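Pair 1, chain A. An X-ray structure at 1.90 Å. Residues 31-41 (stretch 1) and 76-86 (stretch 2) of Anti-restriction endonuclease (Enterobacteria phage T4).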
# COMPACT_ATOMS: atom_id res chain seq x y z
N SER A 31 9.86 9.23 -16.79
CA SER A 31 10.77 9.59 -15.67
C SER A 31 9.95 10.17 -14.53
O SER A 31 10.04 9.74 -13.37
CB SER A 31 11.77 10.68 -16.08
OG SER A 31 12.50 10.27 -17.21
N ILE A 32 9.12 11.15 -14.85
CA ILE A 32 8.36 11.76 -13.75
C ILE A 32 7.39 10.82 -13.09
O ILE A 32 7.31 10.74 -11.86
CB ILE A 32 7.61 13.00 -14.24
CG1 ILE A 32 8.64 14.10 -14.59
CG2 ILE A 32 6.56 13.38 -13.20
CD1 ILE A 32 8.08 15.30 -15.36
N VAL A 33 6.68 10.02 -13.89
CA VAL A 33 5.72 9.16 -13.27
C VAL A 33 6.36 8.10 -12.38
O VAL A 33 5.78 7.68 -11.36
CB VAL A 33 4.85 8.51 -14.34
CG1 VAL A 33 4.26 7.26 -13.84
CG2 VAL A 33 3.79 9.48 -14.71
N ASN A 34 7.56 7.67 -12.76
CA ASN A 34 8.14 6.63 -11.92
C ASN A 34 8.74 7.21 -10.60
O ASN A 34 8.75 6.51 -9.59
CB ASN A 34 9.13 5.81 -12.76
CG ASN A 34 8.40 4.76 -13.65
OD1 ASN A 34 8.04 3.65 -13.16
ND2 ASN A 34 8.10 5.13 -14.93
N GLU A 35 9.21 8.45 -10.62
CA GLU A 35 9.70 9.09 -9.39
C GLU A 35 8.49 9.44 -8.55
O GLU A 35 8.51 9.29 -7.33
CB GLU A 35 10.49 10.35 -9.67
CG GLU A 35 10.95 11.02 -8.38
CD GLU A 35 11.71 12.33 -8.59
OE1 GLU A 35 12.95 12.28 -8.55
OE2 GLU A 35 11.09 13.43 -8.79
N LEU A 36 7.40 9.85 -9.21
CA LEU A 36 6.20 10.21 -8.48
C LEU A 36 5.67 9.04 -7.66
O LEU A 36 5.38 9.16 -6.43
CB LEU A 36 5.12 10.72 -9.46
CG LEU A 36 3.72 10.94 -8.88
CD1 LEU A 36 3.76 12.14 -7.94
CD2 LEU A 36 2.72 11.23 -10.05
N VAL A 37 5.53 7.89 -8.30
CA VAL A 37 5.03 6.70 -7.65
C VAL A 37 5.99 6.25 -6.56
O VAL A 37 5.59 5.82 -5.49
CB VAL A 37 4.86 5.56 -8.72
CG1 VAL A 37 4.62 4.23 -8.04
CG2 VAL A 37 3.62 5.92 -9.62
N GLU A 38 7.28 6.36 -6.83
CA GLU A 38 8.23 5.90 -5.82
C GLU A 38 8.17 6.80 -4.57
O GLU A 38 8.13 6.29 -3.44
CB GLU A 38 9.63 5.92 -6.40
CG GLU A 38 10.68 5.49 -5.39
CD GLU A 38 12.01 5.45 -6.05
OE1 GLU A 38 12.16 4.67 -7.02
OE2 GLU A 38 12.90 6.23 -5.62
N GLU A 39 8.15 8.11 -4.78
CA GLU A 39 8.11 9.04 -3.66
C GLU A 39 6.81 8.96 -2.90
O GLU A 39 6.84 9.08 -1.67
CB GLU A 39 8.38 10.50 -4.10
CG GLU A 39 9.87 10.76 -4.36
CD GLU A 39 10.22 12.25 -4.63
OE1 GLU A 39 11.44 12.52 -4.88
OE2 GLU A 39 9.29 13.12 -4.61
N LEU A 40 5.69 8.76 -3.58
CA LEU A 40 4.41 8.65 -2.87
C LEU A 40 4.44 7.41 -1.97
O LEU A 40 3.93 7.44 -0.85
CB LEU A 40 3.23 8.57 -3.84
CG LEU A 40 2.88 9.92 -4.53
CD1 LEU A 40 1.94 9.66 -5.73
CD2 LEU A 40 2.21 10.91 -3.50
N HIS A 41 5.03 6.33 -2.46
CA HIS A 41 5.13 5.13 -1.65
C HIS A 41 6.13 5.29 -0.51
O HIS A 41 5.93 4.73 0.57
CB HIS A 41 5.53 3.94 -2.51
CG HIS A 41 4.39 3.39 -3.31
ND1 HIS A 41 4.56 2.72 -4.51
CD2 HIS A 41 3.06 3.40 -3.06
CE1 HIS A 41 3.38 2.34 -4.96
NE2 HIS A 41 2.45 2.74 -4.10
N LYS A 76 -5.55 14.53 -2.78
CA LYS A 76 -4.95 15.81 -2.52
C LYS A 76 -3.46 15.64 -2.38
O LYS A 76 -2.68 16.49 -2.81
CB LYS A 76 -5.47 16.41 -1.20
CG LYS A 76 -6.72 17.26 -1.30
CD LYS A 76 -6.97 17.89 0.11
CE LYS A 76 -8.22 18.80 0.16
NZ LYS A 76 -8.44 19.31 1.59
N THR A 77 -3.06 14.56 -1.71
CA THR A 77 -1.65 14.31 -1.50
C THR A 77 -0.99 14.07 -2.87
O THR A 77 0.07 14.61 -3.17
CB THR A 77 -1.46 13.09 -0.60
OG1 THR A 77 -2.02 13.35 0.69
CG2 THR A 77 0.05 12.77 -0.41
N ILE A 78 -1.62 13.24 -3.69
CA ILE A 78 -1.04 12.95 -5.01
C ILE A 78 -0.85 14.27 -5.78
O ILE A 78 0.23 14.54 -6.30
CB ILE A 78 -1.97 12.00 -5.80
CG1 ILE A 78 -1.99 10.62 -5.15
CG2 ILE A 78 -1.49 11.88 -7.30
CD1 ILE A 78 -3.12 9.77 -5.67
N MET A 79 -1.88 15.12 -5.80
CA MET A 79 -1.75 16.37 -6.54
C MET A 79 -0.70 17.28 -6.02
O MET A 79 -0.06 17.98 -6.79
CB MET A 79 -3.09 17.09 -6.66
CG MET A 79 -4.13 16.25 -7.39
SD MET A 79 -3.45 15.75 -9.10
CE MET A 79 -3.02 17.38 -9.72
N ILE A 80 -0.48 17.31 -4.70
CA ILE A 80 0.59 18.16 -4.18
C ILE A 80 1.93 17.75 -4.81
O ILE A 80 2.75 18.58 -5.20
CB ILE A 80 0.70 18.05 -2.62
CG1 ILE A 80 -0.38 18.92 -1.97
CG2 ILE A 80 2.08 18.51 -2.15
CD1 ILE A 80 -0.74 18.52 -0.52
N TYR A 81 2.17 16.44 -4.86
CA TYR A 81 3.41 15.94 -5.46
C TYR A 81 3.43 16.26 -6.94
O TYR A 81 4.45 16.67 -7.46
CB TYR A 81 3.52 14.43 -5.27
CG TYR A 81 3.93 14.05 -3.88
CD1 TYR A 81 5.23 13.63 -3.61
CD2 TYR A 81 3.00 14.06 -2.83
CE1 TYR A 81 5.61 13.20 -2.32
CE2 TYR A 81 3.35 13.64 -1.56
CZ TYR A 81 4.65 13.20 -1.31
OH TYR A 81 4.98 12.73 -0.06
N VAL A 82 2.30 16.08 -7.63
CA VAL A 82 2.25 16.37 -9.07
C VAL A 82 2.55 17.86 -9.35
O VAL A 82 3.40 18.20 -10.20
CB VAL A 82 0.86 15.97 -9.71
CG1 VAL A 82 0.74 16.54 -11.19
CG2 VAL A 82 0.68 14.46 -9.65
N HIS A 83 1.90 18.76 -8.61
CA HIS A 83 2.13 20.19 -8.85
C HIS A 83 3.56 20.58 -8.66
O HIS A 83 4.06 21.53 -9.29
CB HIS A 83 1.25 21.04 -7.94
CG HIS A 83 -0.20 20.90 -8.23
ND1 HIS A 83 -0.70 21.03 -9.51
CD2 HIS A 83 -1.26 20.63 -7.43
CE1 HIS A 83 -2.01 20.84 -9.48
NE2 HIS A 83 -2.37 20.59 -8.24
N ASP A 84 4.25 19.85 -7.79
CA ASP A 84 5.63 20.20 -7.57
C ASP A 84 6.52 20.08 -8.81
O ASP A 84 7.52 20.76 -8.90
CB ASP A 84 6.21 19.34 -6.45
CG ASP A 84 7.56 19.88 -5.97
OD1 ASP A 84 7.57 21.07 -5.54
OD2 ASP A 84 8.58 19.15 -6.06
N TYR A 85 6.16 19.21 -9.78
CA TYR A 85 6.97 19.12 -11.00
C TYR A 85 6.74 20.32 -11.93
O TYR A 85 7.49 20.54 -12.89
CB TYR A 85 6.65 17.84 -11.77
CG TYR A 85 7.16 16.61 -11.08
CD1 TYR A 85 8.50 16.21 -11.24
CD2 TYR A 85 6.35 15.89 -10.22
CE1 TYR A 85 9.00 15.12 -10.56
CE2 TYR A 85 6.85 14.77 -9.50
CZ TYR A 85 8.19 14.40 -9.69
OH TYR A 85 8.72 13.34 -8.97
N GLU A 86 5.70 21.11 -11.68
CA GLU A 86 5.45 22.28 -12.53
C GLU A 86 5.48 21.87 -13.99
O GLU A 86 6.23 22.43 -14.80
CB GLU A 86 6.50 23.36 -12.27
CG GLU A 86 6.48 23.94 -10.85
CD GLU A 86 7.58 24.99 -10.65
OE1 GLU A 86 8.74 24.62 -10.35
OE2 GLU A 86 7.27 26.19 -10.81
O HOH W 1 7.70 13.10 -6.54

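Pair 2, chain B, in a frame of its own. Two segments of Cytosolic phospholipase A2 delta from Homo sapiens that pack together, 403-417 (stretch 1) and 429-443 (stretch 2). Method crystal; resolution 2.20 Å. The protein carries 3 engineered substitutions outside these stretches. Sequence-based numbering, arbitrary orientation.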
# COMPACT_ATOMS: atom_id res chain seq x y z
N VAL B 403 7.59 -15.64 -27.33
CA VAL B 403 6.38 -15.00 -26.80
C VAL B 403 6.38 -13.51 -27.16
O VAL B 403 5.32 -12.92 -27.42
CB VAL B 403 6.24 -15.20 -25.26
CG1 VAL B 403 5.20 -14.26 -24.68
CG2 VAL B 403 5.83 -16.62 -24.92
N PHE B 404 7.58 -12.91 -27.22
CA PHE B 404 7.75 -11.51 -27.60
C PHE B 404 7.81 -11.33 -29.12
O PHE B 404 8.78 -10.82 -29.68
CB PHE B 404 8.96 -10.93 -26.88
CG PHE B 404 8.89 -11.12 -25.39
CD1 PHE B 404 7.78 -10.68 -24.69
CD2 PHE B 404 9.90 -11.77 -24.69
CE1 PHE B 404 7.67 -10.87 -23.33
CE2 PHE B 404 9.79 -11.96 -23.32
CZ PHE B 404 8.68 -11.51 -22.64
N SER B 405 6.74 -11.77 -29.76
CA SER B 405 6.49 -11.57 -31.18
C SER B 405 6.31 -10.08 -31.49
O SER B 405 6.01 -9.29 -30.59
CB SER B 405 5.22 -12.32 -31.57
OG SER B 405 4.08 -11.74 -30.93
N PRO B 406 6.49 -9.70 -32.77
CA PRO B 406 6.20 -8.33 -33.18
C PRO B 406 4.77 -7.88 -32.87
O PRO B 406 4.57 -6.75 -32.45
CB PRO B 406 6.45 -8.36 -34.69
CG PRO B 406 7.46 -9.44 -34.88
CD PRO B 406 7.10 -10.48 -33.86
N GLU B 407 3.78 -8.76 -33.08
CA GLU B 407 2.38 -8.44 -32.74
C GLU B 407 2.25 -8.11 -31.25
O GLU B 407 1.60 -7.14 -30.87
CB GLU B 407 1.45 -9.61 -33.11
CG GLU B 407 -0.06 -9.38 -32.85
CD GLU B 407 -0.81 -8.86 -34.06
OE1 GLU B 407 -0.90 -9.60 -35.06
OE2 GLU B 407 -1.34 -7.72 -34.03
N ARG B 408 2.88 -8.93 -30.42
CA ARG B 408 2.82 -8.76 -28.98
C ARG B 408 3.51 -7.47 -28.51
O ARG B 408 2.95 -6.71 -27.72
CB ARG B 408 3.38 -10.00 -28.28
CG ARG B 408 2.32 -11.06 -28.03
CD ARG B 408 2.40 -11.73 -26.67
NE ARG B 408 1.58 -12.95 -26.61
CZ ARG B 408 1.94 -14.11 -27.14
NH1 ARG B 408 3.10 -14.23 -27.79
NH2 ARG B 408 1.13 -15.17 -27.05
N LEU B 409 4.70 -7.21 -29.04
CA LEU B 409 5.43 -6.00 -28.70
C LEU B 409 4.67 -4.74 -29.12
O LEU B 409 4.59 -3.76 -28.36
CB LEU B 409 6.82 -6.06 -29.33
CG LEU B 409 7.74 -7.14 -28.73
CD1 LEU B 409 9.01 -7.24 -29.57
CD2 LEU B 409 8.10 -6.91 -27.27
N ALA B 410 4.08 -4.78 -30.32
CA ALA B 410 3.23 -3.70 -30.81
C ALA B 410 2.03 -3.47 -29.88
O ALA B 410 1.68 -2.32 -29.58
CB ALA B 410 2.75 -4.00 -32.21
N SER B 411 1.41 -4.56 -29.43
CA SER B 411 0.28 -4.47 -28.49
C SER B 411 0.69 -3.81 -27.19
O SER B 411 -0.08 -3.02 -26.64
CB SER B 411 -0.31 -5.85 -28.20
OG SER B 411 -0.72 -6.47 -29.39
N TYR B 412 1.88 -4.13 -26.68
CA TYR B 412 2.34 -3.49 -25.45
C TYR B 412 2.42 -1.98 -25.66
O TYR B 412 1.93 -1.19 -24.84
CB TYR B 412 3.73 -3.97 -25.00
CG TYR B 412 3.89 -5.42 -24.60
CD1 TYR B 412 2.79 -6.23 -24.33
CD2 TYR B 412 5.16 -5.97 -24.47
CE1 TYR B 412 2.96 -7.55 -23.96
CE2 TYR B 412 5.34 -7.28 -24.10
CZ TYR B 412 4.24 -8.07 -23.84
OH TYR B 412 4.40 -9.38 -23.48
N ARG B 413 3.06 -1.60 -26.76
CA ARG B 413 3.27 -0.19 -27.06
C ARG B 413 1.95 0.55 -27.21
O ARG B 413 1.78 1.63 -26.64
CB ARG B 413 4.10 -0.04 -28.33
CG ARG B 413 4.43 1.41 -28.67
CD ARG B 413 5.04 2.12 -27.49
NE ARG B 413 6.34 2.71 -27.84
CZ ARG B 413 6.56 3.98 -28.14
NH1 ARG B 413 5.58 4.86 -28.16
NH2 ARG B 413 7.78 4.37 -28.43
N ARG B 414 1.03 -0.06 -27.94
CA ARG B 414 -0.27 0.52 -28.20
C ARG B 414 -1.00 0.71 -26.89
O ARG B 414 -1.53 1.79 -26.64
CB ARG B 414 -1.07 -0.36 -29.15
CG ARG B 414 -0.80 -0.12 -30.61
CD ARG B 414 -1.84 -0.77 -31.49
NE ARG B 414 -2.02 -2.19 -31.16
CZ ARG B 414 -1.42 -3.20 -31.78
NH1 ARG B 414 -0.59 -3.00 -32.80
NH2 ARG B 414 -1.67 -4.45 -31.38
N GLU B 415 -0.99 -0.31 -26.04
CA GLU B 415 -1.67 -0.20 -24.75
C GLU B 415 -1.05 0.88 -23.87
O GLU B 415 -1.77 1.66 -23.25
CB GLU B 415 -1.71 -1.54 -24.01
CG GLU B 415 -2.31 -1.41 -22.61
CD GLU B 415 -2.91 -2.70 -22.06
OE1 GLU B 415 -3.52 -2.63 -20.97
OE2 GLU B 415 -2.77 -3.77 -22.67
N LEU B 416 0.28 0.93 -23.82
CA LEU B 416 0.95 1.94 -22.99
C LEU B 416 0.71 3.36 -23.53
O LEU B 416 0.61 4.30 -22.75
CB LEU B 416 2.45 1.64 -22.86
CG LEU B 416 2.82 0.36 -22.08
CD1 LEU B 416 4.29 0.04 -22.26
CD2 LEU B 416 2.49 0.48 -20.60
N GLU B 417 0.62 3.51 -24.84
CA GLU B 417 0.29 4.80 -25.45
C GLU B 417 -1.12 5.26 -25.06
O GLU B 417 -1.31 6.42 -24.72
CB GLU B 417 0.39 4.73 -26.97
CG GLU B 417 1.82 4.65 -27.48
CD GLU B 417 2.49 6.00 -27.66
OE1 GLU B 417 1.84 7.05 -27.53
OE2 GLU B 417 3.70 6.00 -27.95
N VAL B 429 6.63 -1.04 -13.70
CA VAL B 429 5.54 -1.90 -13.25
C VAL B 429 4.51 -2.11 -14.34
O VAL B 429 3.99 -3.21 -14.49
CB VAL B 429 4.86 -1.32 -11.99
CG1 VAL B 429 3.52 -1.98 -11.73
CG2 VAL B 429 5.78 -1.48 -10.79
N ASP B 430 4.24 -1.07 -15.12
CA ASP B 430 3.27 -1.18 -16.19
C ASP B 430 3.75 -2.11 -17.28
O ASP B 430 2.96 -2.92 -17.78
CB ASP B 430 2.93 0.20 -16.77
CG ASP B 430 2.31 1.11 -15.74
OD1 ASP B 430 1.15 0.87 -15.36
OD2 ASP B 430 2.98 2.05 -15.30
N LEU B 431 5.04 -2.05 -17.63
CA LEU B 431 5.55 -2.95 -18.66
C LEU B 431 5.61 -4.37 -18.12
O LEU B 431 5.29 -5.32 -18.82
CB LEU B 431 6.94 -2.53 -19.15
CG LEU B 431 7.53 -3.43 -20.24
CD1 LEU B 431 6.64 -3.47 -21.48
CD2 LEU B 431 8.92 -2.95 -20.61
N TRP B 432 6.05 -4.50 -16.88
CA TRP B 432 6.15 -5.81 -16.24
C TRP B 432 4.78 -6.48 -16.17
O TRP B 432 4.66 -7.68 -16.39
CB TRP B 432 6.78 -5.66 -14.86
CG TRP B 432 6.72 -6.88 -14.01
CD1 TRP B 432 6.23 -6.95 -12.74
CD2 TRP B 432 7.17 -8.20 -14.35
NE1 TRP B 432 6.34 -8.23 -12.27
CE2 TRP B 432 6.91 -9.02 -13.23
CE3 TRP B 432 7.76 -8.77 -15.48
CZ2 TRP B 432 7.24 -10.38 -13.21
CZ3 TRP B 432 8.08 -10.13 -15.47
CH2 TRP B 432 7.81 -10.92 -14.34
N ALA B 433 3.74 -5.68 -15.94
CA ALA B 433 2.37 -6.19 -15.94
C ALA B 433 2.02 -6.87 -17.24
O ALA B 433 1.48 -7.98 -17.24
CB ALA B 433 1.38 -5.07 -15.65
N LEU B 434 2.35 -6.23 -18.36
CA LEU B 434 1.98 -6.74 -19.68
C LEU B 434 2.81 -7.96 -20.06
O LEU B 434 2.30 -8.92 -20.63
CB LEU B 434 2.11 -5.66 -20.74
CG LEU B 434 1.29 -4.37 -20.52
CD1 LEU B 434 1.63 -3.34 -21.59
CD2 LEU B 434 -0.19 -4.66 -20.52
N VAL B 435 4.09 -7.91 -19.73
CA VAL B 435 5.00 -9.01 -20.01
C VAL B 435 4.67 -10.24 -19.16
O VAL B 435 4.60 -11.35 -19.68
CB VAL B 435 6.44 -8.55 -19.74
CG1 VAL B 435 7.39 -9.74 -19.61
CG2 VAL B 435 6.89 -7.60 -20.84
N LEU B 436 4.47 -10.02 -17.87
CA LEU B 436 4.08 -11.09 -16.96
C LEU B 436 2.77 -11.73 -17.43
O LEU B 436 2.67 -12.95 -17.49
CB LEU B 436 3.92 -10.56 -15.54
CG LEU B 436 3.42 -11.54 -14.49
CD1 LEU B 436 4.37 -12.72 -14.35
CD2 LEU B 436 3.23 -10.84 -13.16
N GLU B 437 1.81 -10.90 -17.81
CA GLU B 437 0.54 -11.38 -18.33
C GLU B 437 0.75 -12.28 -19.54
O GLU B 437 0.13 -13.35 -19.64
CB GLU B 437 -0.38 -10.22 -18.71
CG GLU B 437 -1.79 -10.64 -19.12
CD GLU B 437 -2.68 -9.47 -19.46
OE1 GLU B 437 -2.28 -8.61 -20.27
OE2 GLU B 437 -3.80 -9.39 -18.90
N SER B 438 1.60 -11.84 -20.46
CA SER B 438 1.95 -12.62 -21.65
C SER B 438 2.60 -13.98 -21.31
O SER B 438 2.33 -14.99 -21.96
CB SER B 438 2.89 -11.80 -22.57
OG SER B 438 2.15 -10.89 -23.38
N MET B 439 3.45 -14.00 -20.28
CA MET B 439 4.15 -15.23 -19.90
C MET B 439 3.23 -16.23 -19.22
O MET B 439 3.30 -17.43 -19.49
CB MET B 439 5.35 -14.91 -19.00
CG MET B 439 6.43 -14.10 -19.70
SD MET B 439 7.78 -13.64 -18.60
CE MET B 439 9.07 -14.67 -19.24
N LEU B 440 2.36 -15.73 -18.35
CA LEU B 440 1.42 -16.57 -17.60
C LEU B 440 0.25 -17.05 -18.45
O LEU B 440 -0.23 -18.18 -18.27
CB LEU B 440 0.90 -15.82 -16.37
CG LEU B 440 1.64 -15.98 -15.03
CD1 LEU B 440 3.13 -16.20 -15.17
CD2 LEU B 440 1.35 -14.78 -14.12
N HIS B 441 -0.23 -16.20 -19.36
CA HIS B 441 -1.42 -16.53 -20.17
C HIS B 441 -1.34 -16.42 -21.69
O HIS B 441 -2.24 -16.91 -22.37
CB HIS B 441 -2.60 -15.67 -19.72
CG HIS B 441 -2.72 -15.53 -18.23
ND1 HIS B 441 -3.37 -16.45 -17.45
CD2 HIS B 441 -2.29 -14.56 -17.39
CE1 HIS B 441 -3.33 -16.06 -16.19
NE2 HIS B 441 -2.68 -14.92 -16.12
N GLY B 442 -0.32 -15.77 -22.23
CA GLY B 442 -0.23 -15.58 -23.68
C GLY B 442 -1.33 -14.73 -24.31
O GLY B 442 -1.43 -14.67 -25.54
N GLN B 443 -2.14 -14.08 -23.48
CA GLN B 443 -3.18 -13.16 -23.96
C GLN B 443 -3.59 -12.20 -22.85
O GLN B 443 -3.25 -12.39 -21.68
CB GLN B 443 -4.41 -13.93 -24.42
CG GLN B 443 -5.04 -14.79 -23.33
CD GLN B 443 -6.33 -15.47 -23.77
OE1 GLN B 443 -6.91 -15.12 -24.79
NE2 GLN B 443 -6.79 -16.43 -22.98
O HOH W 2 -0.62 -11.35 -26.11

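Both pairs are two helices packed in a roughly antiparallel sense. In pair 1 their N-to-C directions differ by 136°, in pair 2 by 143°, and in each the axes approach to 10.6 Å. Fourteen central residues superpose with an RMSD of 0.6 Å, so the backbones pose nearly the same packing problem. Leu36(A) falls on Tyr412(B), Tyr81(A) on Leu434(B), and Tyr85(A) on Ser438(B).

The central exchange concerns where the aromatic bulk comes from. In pair 1 the second stretch supplies it. Tyr81(A) and Tyr85(A) both point toward the first helix, and the branched Leu36(A) fits against both, its CD1 3.5 Å from Tyr81(A) CB and 4.3 Å from Tyr85(A) CE2, while its CD2 lies 3.8 Å from Val82(A) CG2. In pair 2 the first helix supplies the ring. Tyr412(B) enters as a knob among Leu431(B), Leu434(B), Val435(B) and Ser438(B), with its CD1 3.7 Å from Leu434(B) CB and its CE2 3.6 Å from Val435(B) CG2. Val82(A) and Val435(B) match, each a compact wall for the central side chain.

Tyrosine suits either side because its ring packs against aliphatic groups while its hydroxyl still finds a polar partner. In pair 1, Ile32(A) CG2 sits over a face of the Tyr85(A) ring, 3.7 Å from the ring centroid, and Tyr85(A) OH donates a very short hydrogen bond of 2.4 Å to Glu35(A) OE2. Water 1 donates to Tyr85(A) OH at 2.6 Å and to Glu39(A) OE2 at 2.5 Å, joining a second carboxylate to the site. In pair 2 the matching Ser438(B) is small, and Tyr412(B) OH reaches it, forming a 2.7 Å hydrogen bond with Ser438(B) OG.

Ile32(A) matches Arg408(B), and both point toward the opposing stretch. The isoleucine is a purely apolar cover for a ring; the arginine is long enough to reach past Ser438(B), where its NH2 donates to Gly442(B) O at 3.0 Å. Gly442(B), the first residue to leave helical geometry, has positive phi, a conformation glycine adopts readily.

The side chains of Leu40(A) and Leu416(B) occupy nearly the same place, their centres 1.1 Å apart after superposition, and their branched ends close the contact further along. Leu40(A) CD2 lies over a face of the Tyr81(A) ring, 3.5 Å from the ring centroid, whereas Leu416(B) CG approaches Leu434(B) CD1 at 3.9 Å. Leu40(A) thus packs against an aromatic ring and Ile78(A), Leu416(B) against Leu434(B) and Leu431(B).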